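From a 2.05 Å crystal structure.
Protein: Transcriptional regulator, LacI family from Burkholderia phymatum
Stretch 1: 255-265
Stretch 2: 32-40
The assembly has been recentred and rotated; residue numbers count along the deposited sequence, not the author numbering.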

# COMPACT_ATOMS: atom_id res chain seq x y z
N LEU A 255 22.65 -1.32 11.05
CA LEU A 255 23.29 -1.98 9.91
C LEU A 255 24.25 -1.03 9.20
O LEU A 255 25.36 -1.42 8.82
CB LEU A 255 22.22 -2.47 8.93
CG LEU A 255 22.68 -3.29 7.73
CD1 LEU A 255 23.40 -4.54 8.22
CD2 LEU A 255 21.49 -3.65 6.85
N ILE A 256 23.85 0.22 9.04
CA ILE A 256 24.69 1.20 8.38
C ILE A 256 25.98 1.43 9.19
O ILE A 256 27.05 1.59 8.61
CB ILE A 256 23.90 2.52 8.14
CG1 ILE A 256 22.82 2.27 7.06
CG2 ILE A 256 24.84 3.64 7.69
CD1 ILE A 256 21.95 3.47 6.73
N ASN A 257 25.88 1.40 10.51
CA ASN A 257 27.05 1.56 11.37
C ASN A 257 28.09 0.48 11.03
O ASN A 257 29.26 0.76 10.79
CB ASN A 257 26.67 1.42 12.86
CG ASN A 257 26.03 2.66 13.43
OD1 ASN A 257 25.64 2.68 14.60
ND2 ASN A 257 25.92 3.71 12.63
N GLN A 258 27.63 -0.77 11.02
CA GLN A 258 28.49 -1.91 10.74
C GLN A 258 29.07 -1.88 9.32
O GLN A 258 30.22 -2.26 9.11
CB GLN A 258 27.71 -3.21 10.90
CG GLN A 258 26.62 -3.20 11.96
CD GLN A 258 27.15 -3.08 13.38
OE1 GLN A 258 27.95 -3.90 13.82
NE2 GLN A 258 26.70 -2.05 14.10
N CYS A 259 28.26 -1.43 8.36
CA CYS A 259 28.66 -1.38 6.95
C CYS A 259 29.47 -0.19 6.49
O CYS A 259 30.47 -0.36 5.78
CB CYS A 259 27.43 -1.45 6.05
SG CYS A 259 26.59 -3.02 5.96
N TYR A 260 29.03 1.01 6.86
CA TYR A 260 29.69 2.21 6.39
C TYR A 260 30.40 3.12 7.39
O TYR A 260 30.81 4.22 7.02
CB TYR A 260 28.69 3.03 5.58
CG TYR A 260 27.96 2.21 4.53
CD1 TYR A 260 28.66 1.58 3.51
CD2 TYR A 260 26.57 2.09 4.55
CE1 TYR A 260 28.00 0.85 2.52
CE2 TYR A 260 25.90 1.36 3.56
CZ TYR A 260 26.62 0.75 2.55
OH TYR A 260 25.97 0.05 1.56
N GLY A 261 30.55 2.68 8.63
CA GLY A 261 31.27 3.50 9.59
C GLY A 261 30.57 4.67 10.23
O GLY A 261 31.23 5.53 10.83
N THR A 262 29.24 4.74 10.12
CA THR A 262 28.50 5.82 10.75
C THR A 262 28.54 5.56 12.25
O THR A 262 28.93 4.48 12.68
CB THR A 262 27.04 5.84 10.29
OG1 THR A 262 26.53 4.49 10.29
CG2 THR A 262 26.92 6.43 8.91
N LYS A 263 28.14 6.54 13.05
CA LYS A 263 28.13 6.36 14.49
C LYS A 263 26.79 6.72 15.14
O LYS A 263 26.73 7.49 16.09
CB LYS A 263 29.26 7.17 15.15
CG LYS A 263 30.49 6.32 15.47
CD LYS A 263 31.43 6.22 14.28
CE LYS A 263 32.25 4.92 14.30
NZ LYS A 263 32.97 4.63 15.58
N TRP A 264 25.72 6.14 14.62
CA TRP A 264 24.38 6.36 15.15
C TRP A 264 24.22 5.72 16.51
O TRP A 264 24.74 4.64 16.75
CB TRP A 264 23.34 5.70 14.25
CG TRP A 264 23.14 6.31 12.91
CD1 TRP A 264 23.52 5.79 11.70
CD2 TRP A 264 22.43 7.52 12.62
NE1 TRP A 264 23.07 6.60 10.68
CE2 TRP A 264 22.41 7.67 11.22
CE3 TRP A 264 21.82 8.49 13.42
CZ2 TRP A 264 21.77 8.75 10.60
CZ3 TRP A 264 21.19 9.57 12.80
CH2 TRP A 264 21.17 9.69 11.41
N GLU A 265 23.50 6.38 17.42
CA GLU A 265 23.22 5.76 18.71
C GLU A 265 22.01 4.93 18.33
O GLU A 265 21.13 5.41 17.60
CB GLU A 265 22.85 6.80 19.77
CG GLU A 265 24.01 7.69 20.19
CD GLU A 265 23.65 8.64 21.33
OE1 GLU A 265 22.82 9.56 21.10
OE2 GLU A 265 24.19 8.46 22.44
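Stretch 2 32-40: LELRAVHRH

The centre of the contact is apolar and is built around Ile256, whose side chain (chi1 m, chi2 t) extends from the last turns of one helix onto the end of another. Its CD1 lies 4.2 Å from Leu34 CD2 and 4.3 Å from Val37 CG2, and the same methyl rests 3.6 Å from the backbone atom Glu33 O. Leu34 points its CA-to-CB bond sideways, but the end of its side chain comes nearer and also meets Tyr260, with Leu34 CD2 4.4 Å from Tyr260 CE2. Next to this cluster, Val37 CG1 packs 4.0 Å from Thr262 CG2.

The backbones run in broadly the same direction. Helix 255-260 and the helix that runs into the second stretch from earlier in the chain cross at -35°, with axes 11.7 Å apart at closest approach, so side chains fill the space between them; Ile256 CA and Leu34 CA, nearest neighbours across the two backbones, are 7.9 Å apart. Both stretches then leave their helices. Gly261 turns with positive phi, where a CB would be jammed against the preceding carbonyl oxygen, and leads to Thr262. In the second stretch, a backbone hydrogen bond from Arg39 N to Leu34 O (2.9 Å) spans the turn through His38, and the chain emerges with Arg39 directed toward Tyr260.

Here the contact becomes polar. The Arg39 guanidinium lies flat on the Tyr260 ring, with centres 4.0 Å apart and planes at 19°, which combines stacking with a cation-pi interaction; Arg39 NE approaches Tyr260 CD1 to 3.2 Å. At another margin, Trp264 CZ2 lies 3.8 Å from Glu33 OE1. No direct hydrogen bond joins the two stretches, but a water bridges them: it donates to Glu33 O (2.8 Å) and Glu33 OE1 (3.0 Å) and accepts a weak hydrogen bond from Trp264 NE1 (3.2 Å).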

# COMPACT_ATOMS: atom_id res chain seq x y z
N LEU A 32 15.11 6.03 3.09
CA LEU A 32 15.43 7.28 3.78
C LEU A 32 16.79 7.28 4.46
O LEU A 32 17.62 8.17 4.23
CB LEU A 32 14.33 7.56 4.80
CG LEU A 32 13.81 8.98 5.00
CD1 LEU A 32 13.60 9.65 3.65
CD2 LEU A 32 12.48 8.94 5.78
N GLU A 33 17.04 6.28 5.31
CA GLU A 33 18.31 6.22 6.01
C GLU A 33 19.48 6.02 5.07
O GLU A 33 20.59 6.51 5.32
CB GLU A 33 18.27 5.10 7.06
CG GLU A 33 17.31 5.37 8.22
CD GLU A 33 17.52 6.74 8.90
OE1 GLU A 33 18.69 7.11 9.16
OE2 GLU A 33 16.52 7.43 9.17
N LEU A 34 19.25 5.30 3.98
CA LEU A 34 20.31 5.06 3.00
C LEU A 34 20.58 6.32 2.18
O LEU A 34 21.72 6.62 1.87
CB LEU A 34 19.94 3.90 2.08
CG LEU A 34 20.21 2.51 2.63
CD1 LEU A 34 19.59 1.48 1.71
CD2 LEU A 34 21.71 2.29 2.73
N ARG A 35 19.52 7.04 1.82
CA ARG A 35 19.68 8.27 1.05
C ARG A 35 20.51 9.26 1.87
O ARG A 35 21.39 9.94 1.33
CB ARG A 35 18.32 8.90 0.74
CG ARG A 35 18.41 10.05 -0.24
CD ARG A 35 18.60 9.52 -1.66
NE ARG A 35 17.48 8.65 -2.03
CZ ARG A 35 16.30 9.09 -2.46
NH1 ARG A 35 16.06 10.39 -2.59
NH2 ARG A 35 15.34 8.22 -2.73
N ALA A 36 20.22 9.32 3.16
CA ALA A 36 20.92 10.21 4.08
C ALA A 36 22.43 10.01 4.03
O ALA A 36 23.20 10.95 4.25
CB ALA A 36 20.41 9.97 5.51
N VAL A 37 22.87 8.78 3.75
CA VAL A 37 24.31 8.53 3.65
C VAL A 37 24.72 8.36 2.19
O VAL A 37 25.73 7.72 1.89
CB VAL A 37 24.75 7.30 4.48
CG1 VAL A 37 24.49 7.57 5.94
CG2 VAL A 37 24.03 6.05 4.01
N HIS A 38 23.93 8.95 1.31
CA HIS A 38 24.18 8.94 -0.13
C HIS A 38 24.37 7.55 -0.74
O HIS A 38 25.22 7.37 -1.61
CB HIS A 38 25.41 9.80 -0.43
CG HIS A 38 25.32 11.18 0.16
ND1 HIS A 38 24.33 12.07 -0.18
CD2 HIS A 38 26.09 11.80 1.08
CE1 HIS A 38 24.48 13.18 0.51
NE2 HIS A 38 25.54 13.05 1.28
N ARG A 39 23.58 6.59 -0.29
CA ARG A 39 23.67 5.23 -0.81
C ARG A 39 22.29 4.72 -1.23
O ARG A 39 21.27 5.33 -0.92
CB ARG A 39 24.34 4.32 0.21
CG ARG A 39 25.82 4.67 0.39
CD ARG A 39 26.50 3.82 1.45
NE ARG A 39 27.95 4.04 1.52
CZ ARG A 39 28.55 5.01 2.21
NH1 ARG A 39 27.84 5.88 2.91
NH2 ARG A 39 29.87 5.07 2.24
N HIS A 40 22.26 3.58 -1.93
CA HIS A 40 21.02 3.03 -2.45
C HIS A 40 20.50 1.73 -1.84
O HIS A 40 21.20 1.02 -1.12
CB HIS A 40 21.15 2.84 -3.95
CG HIS A 40 21.61 4.06 -4.69
ND1 HIS A 40 22.91 4.53 -4.62
CD2 HIS A 40 20.96 4.87 -5.56
CE1 HIS A 40 23.03 5.58 -5.41
NE2 HIS A 40 21.87 5.80 -6.00
O HOH W 1 21.39 6.77 7.99